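Local coordinates for protein putrescine aminotransferase (Halomonas elongata DSM 2581, PDB 6GWI) that probably catalyses PLP-dependent transfer of an amino group from amines such as putrescine to a keto-acid acceptor, as a class-III aminotransferase, at residues I221-P224 / V225-A228; F269-H273 / Y274-P278; N399-R402 / D403-A407; I432-L435 / V436-R440. One frame throughout, in Å; residues are numbered along the deposited sequence.

Interaction 1. Residues I221-P224 / V225-A228. With PLP (pyridoxal-5'-phosphate), chain D.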
ATOM      1  N   ILE B 221      -3.007  -2.206  20.369  1.00 20.42           N
ATOM      2  CA  ILE B 221      -2.729  -1.221  19.329  1.00 17.64           C
ATOM      3  C   ILE B 221      -3.618  -0.009  19.565  1.00 23.47           C
ATOM      4  O   ILE B 221      -4.820  -0.154  19.820  1.00 24.89           O
ATOM      5  CB  ILE B 221      -2.944  -1.811  17.920  1.00 17.22           C
ATOM      6  CG1 ILE B 221      -2.479  -0.819  16.847  1.00 18.57           C
ATOM      7  CG2 ILE B 221      -4.411  -2.178  17.704  1.00 24.59           C
ATOM      8  CD1 ILE B 221      -2.582  -1.350  15.402  1.00 20.17           C
ATOM      9  N   ALA B 222      -3.032   1.183  19.474  1.00 20.38           N
ATOM     10  CA  ALA B 222      -3.796   2.399  19.703  1.00 23.81           C
ATOM     11  C   ALA B 222      -3.105   3.588  19.052  1.00 26.15           C
ATOM     12  O   ALA B 222      -1.874   3.650  19.005  1.00 22.95           O
ATOM     13  CB  ALA B 222      -3.977   2.654  21.206  1.00 27.21           C
ATOM     14  N   GLU B 223      -3.909   4.511  18.532  1.00 26.60           N
ATOM     15  CA  GLU B 223      -3.411   5.835  18.176  1.00 26.35           C
ATOM     16  C   GLU B 223      -3.175   6.625  19.461  1.00 26.34           C
ATOM     17  O   GLU B 223      -4.045   6.623  20.339  1.00 22.24           O
ATOM     18  CB  GLU B 223      -4.418   6.575  17.291  1.00 18.15           C
ATOM     19  CG  GLU B 223      -4.860   5.828  16.035  1.00 21.55           C
ATOM     20  CD  GLU B 223      -6.169   6.365  15.466  1.00 30.29           C
ATOM     21  OE1 GLU B 223      -6.180   7.484  14.907  1.00 28.21           O
ATOM     22  OE2 GLU B 223      -7.198   5.670  15.596  1.00 31.66           O
ATOM     23  N   PRO B 224      -2.024   7.287  19.632  1.00 23.88           N
ATOM     24  CA  PRO B 224      -1.868   8.141  20.825  1.00 32.31           C
ATOM     25  C   PRO B 224      -3.015   9.124  20.976  1.00 29.90           C
ATOM     26  O   PRO B 224      -3.563   9.294  22.072  1.00 29.58           O
ATOM     27  CB  PRO B 224      -0.527   8.846  20.579  1.00 32.21           C
ATOM     28  CG  PRO B 224       0.223   7.919  19.682  1.00 27.61           C
ATOM     29  CD  PRO B 224      -0.817   7.305  18.782  1.00 22.84           C
ATOM     30  N   VAL B 225      -3.397   9.760  19.873  1.00 27.06           N
ATOM     31  CA  VAL B 225      -4.612  10.555  19.768  1.00 30.63           C
ATOM     32  C   VAL B 225      -5.352  10.071  18.529  1.00 31.58           C
ATOM     33  O   VAL B 225      -4.746   9.935  17.460  1.00 21.33           O
ATOM     34  CB  VAL B 225      -4.308  12.062  19.662  1.00 35.78           C
ATOM     35  CG1 VAL B 225      -5.564  12.838  19.310  1.00 33.10           C
ATOM     36  CG2 VAL B 225      -3.711  12.571  20.960  1.00 45.79           C
ATOM     37  N   GLN B 226      -6.650   9.811  18.669  1.00 28.30           N
ATOM     38  CA  GLN B 226      -7.453   9.320  17.554  1.00 28.60           C
ATOM     39  C   GLN B 226      -7.692  10.441  16.546  1.00 31.39           C
ATOM     40  O   GLN B 226      -8.205  11.507  16.901  1.00 28.40           O
ATOM     41  CB  GLN B 226      -8.781   8.775  18.072  1.00 34.96           C
ATOM     42  CG  GLN B 226      -8.659   7.497  18.880  1.00 42.45           C
ATOM     43  CD  GLN B 226      -9.871   7.260  19.761  1.00 38.88           C
ATOM     44  OE1 GLN B 226      -9.862   7.592  20.947  1.00 33.53           O
ATOM     45  NE2 GLN B 226     -10.925   6.694  19.185  1.00 31.20           N
ATOM     46  N   GLY B 227      -7.327  10.196  15.288  1.00 24.28           N
ATOM     47  CA  GLY B 227      -7.460  11.196  14.245  1.00 27.20           C
ATOM     48  C   GLY B 227      -8.764  11.114  13.480  1.00 32.61           C
ATOM     49  O   GLY B 227      -9.673  11.922  13.699  1.00 25.16           O
ATOM     50  N   ALA B 228      -8.860  10.143  12.565  1.00 24.67           N
ATOM     51  CA  ALA B 228     -10.043  10.016  11.721  1.00 22.13           C
ATOM     52  C   ALA B 228     -11.311   9.847  12.543  1.00 25.53           C
ATOM     53  O   ALA B 228     -12.396  10.237  12.098  1.00 29.74           O
ATOM     54  CB  ALA B 228      -9.876   8.835  10.762  1.00 24.51           C
TER
HETATM   55  N1  PLP D 501      -3.353   4.650  10.759  1.00 27.25           N
HETATM   56  C2  PLP D 501      -3.851   5.895  11.082  1.00 25.75           C
HETATM   57  C2A PLP D 501      -3.846   6.352  12.516  1.00 19.04           C
HETATM   58  C3  PLP D 501      -4.352   6.721  10.079  1.00 28.49           C
HETATM   59  O3  PLP D 501      -4.842   7.954  10.422  1.00 22.72           O
HETATM   60  C4  PLP D 501      -4.349   6.311   8.741  1.00 32.11           C
HETATM   61  C4A PLP D 501      -4.259   7.380   7.683  1.00 33.98           C
HETATM   62  C5  PLP D 501      -3.848   5.042   8.436  1.00 27.59           C
HETATM   63  C6  PLP D 501      -3.352   4.223   9.446  1.00 29.53           C
HETATM   64  C5A PLP D 501      -3.828   4.521   7.015  1.00 23.92           C
HETATM   65  O4P PLP D 501      -2.796   5.100   6.250  1.00 22.66           O
HETATM   66  P   PLP D 501      -2.890   5.001   4.644  1.00 21.27           P
HETATM   67  O1P PLP D 501      -2.937   3.547   4.237  1.00 19.43           O
HETATM   68  O2P PLP D 501      -1.692   5.691   4.038  1.00 22.77           O
HETATM   69  O3P PLP D 501      -4.149   5.690   4.187  1.00 16.68           O
HETATM   70  O   HOH W   1      -6.734   8.032  12.269  1.00 25.26           O
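V225 begins the turn whose backbone runs alongside the E223 side chain: its carbonyl O lies 3.4 Å from E223 CB. The turn follows strand 217-222 of the central parallel sheet, where fold type I aminotransferases commonly place cofactor-binding residues. Q226 comes next and backs the carboxylate, its CA 3.5 Å from E223 OE1 and its CG 4.0 Å from E223 OE2. The two side chains run at about a right angle to each other, and the amide of Q226 turns off to bond Q182. G227 supplies the direct grip: its N donates to E223 OE1 at 3.0 Å, an almost straight bond (171°) that arrives from above the carboxylate plane, 36° out of it. A228 N reaches the same site through water, donating to water 1 at 3.0 Å, and that water in turn donates to E223 OE1 at 2.8 Å. With CG beside the backbone N (chi1 -54°) and the rest of the chain extended, E223 delivers OE1 to this point, 3.5 Å from PLP C2A, while OE2 takes the backbone N-H of Y150. Water 1 also bonds PLP O3 at 2.6 Å. The carboxylate is thus linked through water to O3 of the cofactor and held by main-chain donors on both oxygens, which probably limits its motion.

Interaction 2. Residues F269-H273 / Y274-P278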
ATOM      1  N   PHE B 269       6.939  12.190  17.719  1.00 25.70           N
ATOM      2  CA  PHE B 269       6.000  11.081  17.788  1.00 26.31           C
ATOM      3  C   PHE B 269       5.048  11.338  18.945  1.00 23.80           C
ATOM      4  O   PHE B 269       5.464  11.821  20.001  1.00 27.84           O
ATOM      5  CB  PHE B 269       6.740   9.750  17.955  1.00 23.51           C
ATOM      6  CG  PHE B 269       7.674   9.446  16.823  1.00 25.49           C
ATOM      7  CD1 PHE B 269       7.194   8.926  15.632  1.00 29.33           C
ATOM      8  CD2 PHE B 269       9.028   9.710  16.938  1.00 27.02           C
ATOM      9  CE1 PHE B 269       8.050   8.660  14.582  1.00 30.46           C
ATOM     10  CE2 PHE B 269       9.888   9.447  15.890  1.00 31.29           C
ATOM     11  CZ  PHE B 269       9.399   8.921  14.712  1.00 33.14           C
ATOM     12  N   GLY B 270       3.766  11.038  18.732  1.00 28.76           N
ATOM     13  CA  GLY B 270       2.803  11.168  19.811  1.00 35.81           C
ATOM     14  C   GLY B 270       3.168  10.330  21.020  1.00 30.57           C
ATOM     15  O   GLY B 270       2.899  10.723  22.158  1.00 34.03           O
ATOM     16  N   SER B 271       3.792   9.171  20.789  1.00 27.54           N
ATOM     17  CA  SER B 271       4.285   8.346  21.886  1.00 32.91           C
ATOM     18  C   SER B 271       5.150   9.151  22.844  1.00 32.57           C
ATOM     19  O   SER B 271       5.121   8.927  24.060  1.00 33.22           O
ATOM     20  CB  SER B 271       5.083   7.169  21.325  1.00 23.48           C
ATOM     21  OG  SER B 271       4.229   6.228  20.706  1.00 30.76           O
ATOM     22  N   GLN B 272       5.940  10.084  22.313  1.00 37.03           N
ATOM     23  CA  GLN B 272       6.819  10.875  23.166  1.00 36.39           C
ATOM     24  C   GLN B 272       6.036  11.887  23.990  1.00 32.12           C
ATOM     25  O   GLN B 272       6.452  12.228  25.103  1.00 34.91           O
ATOM     26  CB  GLN B 272       7.871  11.581  22.313  1.00 26.42           C
ATOM     27  CG  GLN B 272       8.851  10.631  21.663  1.00 33.89           C
ATOM     28  CD  GLN B 272       9.586  11.253  20.495  1.00 43.31           C
ATOM     29  OE1 GLN B 272       9.100  12.195  19.866  1.00 37.82           O
ATOM     30  NE2 GLN B 272      10.766  10.721  20.192  1.00 45.20           N
ATOM     31  N   HIS B 273       4.900  12.367  23.478  1.00 25.42           N
ATOM     32  CA  HIS B 273       4.090  13.302  24.248  1.00 32.55           C
ATOM     33  C   HIS B 273       3.544  12.654  25.511  1.00 32.06           C
ATOM     34  O   HIS B 273       3.407  13.321  26.544  1.00 28.20           O
ATOM     35  CB  HIS B 273       2.935  13.830  23.396  1.00 35.49           C
ATOM     36  CG  HIS B 273       2.050  14.805  24.112  1.00 31.76           C
ATOM     37  ND1 HIS B 273       0.864  14.438  24.710  1.00 38.66           N
ATOM     38  CD2 HIS B 273       2.183  16.135  24.324  1.00 30.40           C
ATOM     39  CE1 HIS B 273       0.303  15.501  25.259  1.00 34.40           C
ATOM     40  NE2 HIS B 273       1.084  16.543  25.040  1.00 33.65           N
ATOM     41  N   TYR B 274       3.239  11.358  25.453  1.00 36.86           N
ATOM     42  CA  TYR B 274       2.651  10.637  26.572  1.00 30.14           C
ATOM     43  C   TYR B 274       3.640   9.697  27.248  1.00 27.53           C
ATOM     44  O   TYR B 274       3.236   8.896  28.095  1.00 35.55           O
ATOM     45  CB  TYR B 274       1.430   9.848  26.101  1.00 33.55           C
ATOM     46  CG  TYR B 274       0.279  10.703  25.627  1.00 39.69           C
ATOM     47  CD1 TYR B 274      -0.576  11.320  26.531  1.00 42.72           C
ATOM     48  CD2 TYR B 274       0.047  10.893  24.269  1.00 33.48           C
ATOM     49  CE1 TYR B 274      -1.636  12.098  26.096  1.00 47.67           C
ATOM     50  CE2 TYR B 274      -1.005  11.669  23.826  1.00 33.83           C
ATOM     51  CZ  TYR B 274      -1.843  12.269  24.740  1.00 39.93           C
ATOM     52  OH  TYR B 274      -2.888  13.042  24.286  1.00 35.36           O
ATOM     53  N   GLY B 275       4.916   9.758  26.878  1.00 33.60           N
ATOM     54  CA  GLY B 275       5.934   8.949  27.528  1.00 36.43           C
ATOM     55  C   GLY B 275       5.771   7.454  27.359  1.00 31.97           C
ATOM     56  O   GLY B 275       6.030   6.695  28.301  1.00 33.47           O
ATOM     57  N   LEU B 276       5.344   7.011  26.182  1.00 34.09           N
ATOM     58  CA  LEU B 276       5.211   5.591  25.902  1.00 34.57           C
ATOM     59  C   LEU B 276       6.482   5.038  25.264  1.00 27.76           C
ATOM     60  O   LEU B 276       7.262   5.762  24.640  1.00 33.87           O
ATOM     61  CB  LEU B 276       4.031   5.328  24.967  1.00 35.77           C
ATOM     62  CG  LEU B 276       2.688   5.986  25.276  1.00 35.30           C
ATOM     63  CD1 LEU B 276       1.705   5.666  24.157  1.00 24.90           C
ATOM     64  CD2 LEU B 276       2.132   5.524  26.614  1.00 37.07           C
ATOM     65  N   GLU B 277       6.675   3.726  25.415  1.00 27.04           N
ATOM     66  CA  GLU B 277       7.752   3.001  24.748  1.00 50.77           C
ATOM     67  C   GLU B 277       7.113   1.867  23.954  1.00 35.61           C
ATOM     68  O   GLU B 277       7.025   0.726  24.437  1.00 25.18           O
ATOM     69  CB  GLU B 277       8.804   2.452  25.708  1.00106.54           C
ATOM     70  CG  GLU B 277      10.059   1.989  24.963  1.00120.01           C
ATOM     71  CD  GLU B 277      10.838   0.932  25.708  1.00 90.53           C
ATOM     72  OE1 GLU B 277      10.637   0.807  26.931  1.00 84.35           O
ATOM     73  OE2 GLU B 277      11.646   0.223  25.071  1.00 64.18           O
ATOM     74  N   PRO B 278       6.617   2.148  22.755  1.00 38.99           N
ATOM     75  CA  PRO B 278       6.002   1.090  21.955  1.00 31.07           C
ATOM     76  C   PRO B 278       7.046   0.115  21.435  1.00 35.71           C
ATOM     77  O   PRO B 278       8.242   0.412  21.342  1.00 26.11           O
ATOM     78  CB  PRO B 278       5.324   1.853  20.812  1.00 23.85           C
ATOM     79  CG  PRO B 278       6.078   3.128  20.709  1.00 26.31           C
ATOM     80  CD  PRO B 278       6.496   3.469  22.110  1.00 28.14           C
TER
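H273 holds CG opposite its backbone N (chi1 -180°), whereas the next residue, Y274, turns CG back beside its own N (chi1 -65°); these two settings bring the rings together. The backbone underneath is a Schellman motif closing the short, weakly bonded helix around 270-273. Its evidence is the bond from L276 N to S271 O, 2.9 Å, enclosing a weak one from G275 N to Q272 O, 3.4 Å, with G275 in the positive-phi position that the motif requires. A further weak bond, Y274 N to G270 O at 3.4 Å, completes the last turn. The ring pair is T-shaped: the edge of H273 points at the face of Y274, the centroids are 4.5 Å apart and the planes meet at 81°. H273 ND1 sits 3.3 Å above the plane of the Y274 ring, over its centre. L373 packs against both rings, and W239 meets Y274 as well, so the aromatic pair joins the helix end to strand 367-373 and helix 238-248. At the other end of the turn, E257 accepts from the backbone N atoms of both G270 and S271. Across the motif S271 CB lies 4.2 Å from L276 CB. Farther on, just before strand 280-283, the chain brings the ring of P278 against the serine, its CG 3.6 Å from S271 OG.

Interaction 3. Residues N399-R402 / D403-A407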
ATOM      1  N   ASN B 399     -21.934  18.052   9.000  1.00 39.17           N
ATOM      2  CA  ASN B 399     -21.774  18.128   7.551  1.00 41.52           C
ATOM      3  C   ASN B 399     -22.169  19.502   7.026  1.00 44.60           C
ATOM      4  O   ASN B 399     -21.547  20.020   6.091  1.00 29.82           O
ATOM      5  CB  ASN B 399     -22.601  17.040   6.868  1.00 39.21           C
ATOM      6  CG  ASN B 399     -22.109  15.646   7.189  1.00 49.97           C
ATOM      7  OD1 ASN B 399     -21.002  15.467   7.700  1.00 45.85           O
ATOM      8  ND2 ASN B 399     -22.924  14.647   6.880  1.00 64.61           N
ATOM      9  N   LEU B 400     -23.219  20.098   7.597  1.00 40.88           N
ATOM     10  CA  LEU B 400     -23.618  21.440   7.190  1.00 43.29           C
ATOM     11  C   LEU B 400     -22.524  22.451   7.504  1.00 35.30           C
ATOM     12  O   LEU B 400     -22.168  23.281   6.659  1.00 34.68           O
ATOM     13  CB  LEU B 400     -24.926  21.835   7.878  1.00 42.59           C
ATOM     14  CG  LEU B 400     -25.426  23.250   7.576  1.00 49.33           C
ATOM     15  CD1 LEU B 400     -25.630  23.458   6.080  1.00 45.81           C
ATOM     16  CD2 LEU B 400     -26.720  23.520   8.331  1.00 43.92           C
ATOM     17  N   CYS B 401     -21.983  22.404   8.724  1.00 29.56           N
ATOM     18  CA  CYS B 401     -20.872  23.283   9.070  1.00 40.01           C
ATOM     19  C   CYS B 401     -19.685  23.053   8.144  1.00 43.68           C
ATOM     20  O   CYS B 401     -19.031  24.009   7.713  1.00 30.39           O
ATOM     21  CB  CYS B 401     -20.462  23.063  10.525  1.00 41.72           C
ATOM     22  SG  CYS B 401     -19.242  24.251  11.122  1.00 41.14           S
ATOM     23  N   ARG B 402     -19.391  21.787   7.830  1.00 32.11           N
ATOM     24  CA  ARG B 402     -18.291  21.461   6.928  1.00 32.15           C
ATOM     25  C   ARG B 402     -18.486  22.095   5.555  1.00 33.49           C
ATOM     26  O   ARG B 402     -17.553  22.674   4.987  1.00 33.96           O
ATOM     27  CB  ARG B 402     -18.170  19.943   6.798  1.00 27.64           C
ATOM     28  CG  ARG B 402     -17.171  19.460   5.757  1.00 35.47           C
ATOM     29  CD  ARG B 402     -17.456  18.015   5.393  1.00 36.58           C
ATOM     30  NE  ARG B 402     -18.689  17.906   4.620  1.00 31.99           N
ATOM     31  CZ  ARG B 402     -19.367  16.779   4.440  1.00 40.19           C
ATOM     32  NH1 ARG B 402     -18.938  15.649   4.986  1.00 41.20           N
ATOM     33  NH2 ARG B 402     -20.479  16.786   3.717  1.00 44.73           N
ATOM     34  N   ASP B 403     -19.683  21.949   4.981  1.00 30.00           N
ATOM     35  CA  ASP B 403     -19.935  22.496   3.652  1.00 36.55           C
ATOM     36  C   ASP B 403     -19.932  24.019   3.678  1.00 36.87           C
ATOM     37  O   ASP B 403     -19.489  24.663   2.719  1.00 38.36           O
ATOM     38  CB  ASP B 403     -21.262  21.966   3.110  1.00 36.39           C
ATOM     39  CG  ASP B 403     -21.272  20.456   2.971  1.00 35.31           C
ATOM     40  OD1 ASP B 403     -20.181  19.858   2.903  1.00 46.77           O
ATOM     41  OD2 ASP B 403     -22.369  19.867   2.923  1.00 43.07           O
ATOM     42  N   LEU B 404     -20.438  24.614   4.760  1.00 32.86           N
ATOM     43  CA  LEU B 404     -20.406  26.066   4.881  1.00 34.94           C
ATOM     44  C   LEU B 404     -18.985  26.583   5.068  1.00 38.25           C
ATOM     45  O   LEU B 404     -18.670  27.691   4.622  1.00 34.21           O
ATOM     46  CB  LEU B 404     -21.297  26.518   6.037  1.00 43.99           C
ATOM     47  CG  LEU B 404     -22.804  26.433   5.779  1.00 39.50           C
ATOM     48  CD1 LEU B 404     -23.576  26.758   7.050  1.00 44.76           C
ATOM     49  CD2 LEU B 404     -23.229  27.361   4.644  1.00 41.67           C
ATOM     50  N   CYS B 405     -18.122  25.815   5.738  1.00 30.94           N
ATOM     51  CA  CYS B 405     -16.719  26.198   5.836  1.00 28.59           C
ATOM     52  C   CYS B 405     -16.073  26.236   4.458  1.00 28.44           C
ATOM     53  O   CYS B 405     -15.408  27.213   4.094  1.00 27.48           O
ATOM     54  CB  CYS B 405     -15.976  25.232   6.755  1.00 36.14           C
ATOM     55  SG  CYS B 405     -16.257  25.560   8.502  1.00 39.83           S
ATOM     56  N   PHE B 406     -16.275  25.179   3.670  1.00 41.50           N
ATOM     57  CA  PHE B 406     -15.701  25.139   2.331  1.00 44.32           C
ATOM     58  C   PHE B 406     -16.222  26.296   1.490  1.00 45.91           C
ATOM     59  O   PHE B 406     -15.459  26.933   0.752  1.00 29.55           O
ATOM     60  CB  PHE B 406     -16.021  23.799   1.669  1.00 39.90           C
ATOM     61  CG  PHE B 406     -15.385  23.623   0.321  1.00 50.28           C
ATOM     62  CD1 PHE B 406     -16.083  23.923  -0.836  1.00 57.25           C
ATOM     63  CD2 PHE B 406     -14.081  23.171   0.213  1.00 38.60           C
ATOM     64  CE1 PHE B 406     -15.492  23.768  -2.077  1.00 40.34           C
ATOM     65  CE2 PHE B 406     -13.489  23.013  -1.023  1.00 47.78           C
ATOM     66  CZ  PHE B 406     -14.195  23.313  -2.169  1.00 39.02           C
ATOM     67  N   ALA B 407     -17.524  26.585   1.592  1.00 49.75           N
ATOM     68  CA  ALA B 407     -18.105  27.708   0.865  1.00 44.56           C
ATOM     69  C   ALA B 407     -17.497  29.040   1.290  1.00 44.13           C
ATOM     70  O   ALA B 407     -17.421  29.970   0.480  1.00 38.59           O
ATOM     71  CB  ALA B 407     -19.621  27.729   1.068  1.00 33.78           C
TER
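D403 OD1 is gripped by two nitrogens of the preceding arginine: R402 NE donates at 3.0 Å and R402 NH2 at 3.2 Å. The grip is side-on, with both N-H groups on a single oxygen and the acceptor lying in the guanidinium plane. Both donors come from the same face of the carboxylate, NH2 on the syn side and NE from well above the plane, and the two flat groups are 37° apart. A bend at chi3 (71°) makes this possible, since it curls the arginine back alongside its neighbour. N399 CB rests 3.8 Å above one face of the R402 guanidinium, while N399 itself sends OD1 to S414. K87 of the second subunit packs on R402, which places this side of helix 397-407 near the dimer interface. Along the backbone, regular i to i+4 bonds carry the helix; C405 N to C401 O, at 2.8 Å, is the shortest of them. On another side L400 and L404 point the same way, L400 CG lying 4.0 Å from L404 CD1. C401 SG and C405 SG stand 4.2 Å apart, in van der Waals contact and far too distant for a disulfide. L400, C401, L404 and C405 all meet helix 429-450, while the R402-D403 pair lies on a different side of the helix. With two donors on one oxygen, the negative charge is probably drawn toward OD1, where R31 adds a long, weak ion pair, and this would favour an ionised aspartate.

Interaction 4. Residues I432-L435 / V436-R440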
ATOM      1  N   ILE B 432      -3.569  31.296  10.823  1.00 36.76           N
ATOM      2  CA  ILE B 432      -4.402  30.735  11.885  1.00 40.43           C
ATOM      3  C   ILE B 432      -5.550  31.684  12.211  1.00 45.19           C
ATOM      4  O   ILE B 432      -6.686  31.250  12.438  1.00 36.13           O
ATOM      5  CB  ILE B 432      -3.558  30.422  13.137  1.00 44.41           C
ATOM      6  CG1 ILE B 432      -2.716  29.166  12.902  1.00 46.06           C
ATOM      7  CG2 ILE B 432      -4.459  30.248  14.365  1.00 35.60           C
ATOM      8  CD1 ILE B 432      -1.658  28.922  13.963  1.00 59.70           C
ATOM      9  N   ASP B 433      -5.265  32.989  12.261  1.00 39.49           N
ATOM     10  CA  ASP B 433      -6.317  33.977  12.479  1.00 38.70           C
ATOM     11  C   ASP B 433      -7.418  33.843  11.435  1.00 36.65           C
ATOM     12  O   ASP B 433      -8.609  33.833  11.769  1.00 33.47           O
ATOM     13  CB  ASP B 433      -5.729  35.389  12.442  1.00 52.34           C
ATOM     14  CG  ASP B 433      -4.901  35.711  13.668  1.00 50.91           C
ATOM     15  OD1 ASP B 433      -5.101  35.061  14.716  1.00 44.48           O
ATOM     16  OD2 ASP B 433      -4.045  36.615  13.581  1.00 46.15           O
ATOM     17  N   GLU B 434      -7.038  33.770  10.157  1.00 33.27           N
ATOM     18  CA  GLU B 434      -8.027  33.619   9.098  1.00 31.20           C
ATOM     19  C   GLU B 434      -8.846  32.349   9.293  1.00 33.34           C
ATOM     20  O   GLU B 434     -10.066  32.352   9.096  1.00 30.87           O
ATOM     21  CB  GLU B 434      -7.333  33.603   7.733  1.00 34.31           C
ATOM     22  CG  GLU B 434      -8.283  33.548   6.543  1.00 52.29           C
ATOM     23  CD  GLU B 434      -7.565  33.328   5.223  1.00 64.91           C
ATOM     24  OE1 GLU B 434      -6.337  33.109   5.244  1.00 69.01           O
ATOM     25  OE2 GLU B 434      -8.228  33.377   4.165  1.00 74.55           O
ATOM     26  N   LEU B 435      -8.191  31.256   9.692  1.00 33.47           N
ATOM     27  CA  LEU B 435      -8.888  29.990   9.894  1.00 44.12           C
ATOM     28  C   LEU B 435     -10.011  30.125  10.914  1.00 40.08           C
ATOM     29  O   LEU B 435     -11.154  29.732  10.653  1.00 36.81           O
ATOM     30  CB  LEU B 435      -7.883  28.921  10.334  1.00 45.84           C
ATOM     31  CG  LEU B 435      -8.367  27.476  10.470  1.00 41.78           C
ATOM     32  CD1 LEU B 435      -7.181  26.526  10.331  1.00 55.19           C
ATOM     33  CD2 LEU B 435      -9.083  27.224  11.790  1.00 30.86           C
ATOM     34  N   VAL B 436      -9.703  30.670  12.091  1.00 34.54           N
ATOM     35  CA  VAL B 436     -10.705  30.774  13.147  1.00 42.87           C
ATOM     36  C   VAL B 436     -11.830  31.717  12.734  1.00 41.06           C
ATOM     37  O   VAL B 436     -13.009  31.452  13.004  1.00 44.78           O
ATOM     38  CB  VAL B 436     -10.039  31.216  14.464  1.00 51.40           C
ATOM     39  CG1 VAL B 436     -11.083  31.463  15.543  1.00 45.31           C
ATOM     40  CG2 VAL B 436      -9.031  30.163  14.917  1.00 40.70           C
ATOM     41  N   GLU B 437     -11.492  32.834  12.085  1.00 37.34           N
ATOM     42  CA  GLU B 437     -12.520  33.757  11.614  1.00 37.25           C
ATOM     43  C   GLU B 437     -13.464  33.071  10.632  1.00 37.47           C
ATOM     44  O   GLU B 437     -14.688  33.209  10.729  1.00 41.88           O
ATOM     45  CB  GLU B 437     -11.870  34.982  10.967  1.00 59.61           C
ATOM     46  CG  GLU B 437     -11.047  35.828  11.926  1.00 85.26           C
ATOM     47  CD  GLU B 437     -10.184  36.850  11.212  1.00103.90           C
ATOM     48  OE1 GLU B 437     -10.405  37.080  10.005  1.00102.25           O
ATOM     49  OE2 GLU B 437      -9.282  37.424  11.859  1.00107.23           O
ATOM     50  N   LEU B 438     -12.908  32.329   9.671  1.00 31.71           N
ATOM     51  CA  LEU B 438     -13.750  31.619   8.715  1.00 28.70           C
ATOM     52  C   LEU B 438     -14.580  30.551   9.414  1.00 33.37           C
ATOM     53  O   LEU B 438     -15.750  30.340   9.076  1.00 36.69           O
ATOM     54  CB  LEU B 438     -12.890  30.990   7.622  1.00 35.20           C
ATOM     55  CG  LEU B 438     -12.198  31.941   6.648  1.00 42.17           C
ATOM     56  CD1 LEU B 438     -11.200  31.176   5.796  1.00 42.52           C
ATOM     57  CD2 LEU B 438     -13.226  32.639   5.774  1.00 46.66           C
ATOM     58  N   ALA B 439     -13.989  29.870  10.398  1.00 40.36           N
ATOM     59  CA  ALA B 439     -14.740  28.898  11.183  1.00 46.21           C
ATOM     60  C   ALA B 439     -15.940  29.551  11.857  1.00 39.53           C
ATOM     61  O   ALA B 439     -17.065  29.040  11.781  1.00 35.22           O
ATOM     62  CB  ALA B 439     -13.822  28.252  12.223  1.00 43.32           C
ATOM     63  N   ARG B 440     -15.724  30.700  12.505  1.00 36.95           N
ATOM     64  CA  ARG B 440     -16.812  31.362  13.214  1.00 41.47           C
ATOM     65  C   ARG B 440     -17.914  31.781  12.250  1.00 50.76           C
ATOM     66  O   ARG B 440     -19.105  31.647  12.556  1.00 53.26           O
ATOM     67  CB  ARG B 440     -16.283  32.586  13.959  1.00 37.79           C
ATOM     68  CG  ARG B 440     -17.305  33.247  14.869  1.00 52.37           C
ATOM     69  CD  ARG B 440     -16.719  34.466  15.566  1.00 62.42           C
ATOM     70  NE  ARG B 440     -15.538  34.153  16.367  1.00 72.76           N
ATOM     71  CZ  ARG B 440     -15.550  33.775  17.641  1.00 88.74           C
ATOM     72  NH1 ARG B 440     -16.693  33.644  18.303  1.00 61.76           N
ATOM     73  NH2 ARG B 440     -14.402  33.527  18.255  1.00143.21           N
TER
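I432 and V436 sit one turn apart on the C-terminal alpha-helix 429-450, joined by a bond from V436 N to I432 O at 3.1 Å. The remaining backbone bonds repeat the i to i+4 pattern; A439 N to L435 O is the shortest across the segments, at 2.8 Å, with an N-H...O angle of 159°. Apolar contacts form a second group. L435 and V436 are both buried, L435 CD2 lying 4.3 Å from V436 CG2, and both pack on W358 of helix 342-359. V436 CG2 also rests 3.6 Å from I432 O, the carbonyl that receives the valine's own N-H. Acidic side chains make up the third group. D433 OD1 is held from outside by a salt bridge to R357 NE and a bond with Y353 OH, which ties this helix to helix 342-359. E437, one turn on, folds its CG beside its backbone N (chi1 -64°), bringing that atom 3.2 Å from D433 O. The two carboxylates stay apart, D433 OD2 and E437 OE2 being 5.6 Å from each other, and the salt bridge from R357 probably offsets part of the like-charge repulsion. E434 combines both characters: its OE1 bonds Y40 OH, while its methylene chain runs alongside L438 and points the same way. The measured touch there is from E434 CG to L438 CD1, 3.8 Å.

Two pairs emerge. Interactions 1 and 2, with centres 12 Å apart, touch directly: V225 CG2 lies 3.5 Å from Y274 OH, and P224 CG packs 3.9 Å from S271 N. Interaction 1 contributes E223 to the PLP pocket, whereas G270 of interaction 2 is about 11 Å from a bound PLP, so that turn touches the cofactor-binding loop without itself supplying a residue of the pocket. Interactions 3 and 4 form the other pair, on neighbouring helices with centres about 13 Å apart and nearest atoms about 5 Å apart. They are remote from the first pair: interactions 1 and 3 have centres about 25 Å apart, and interactions 2 and 3 lie on opposite sides of the chain's centre.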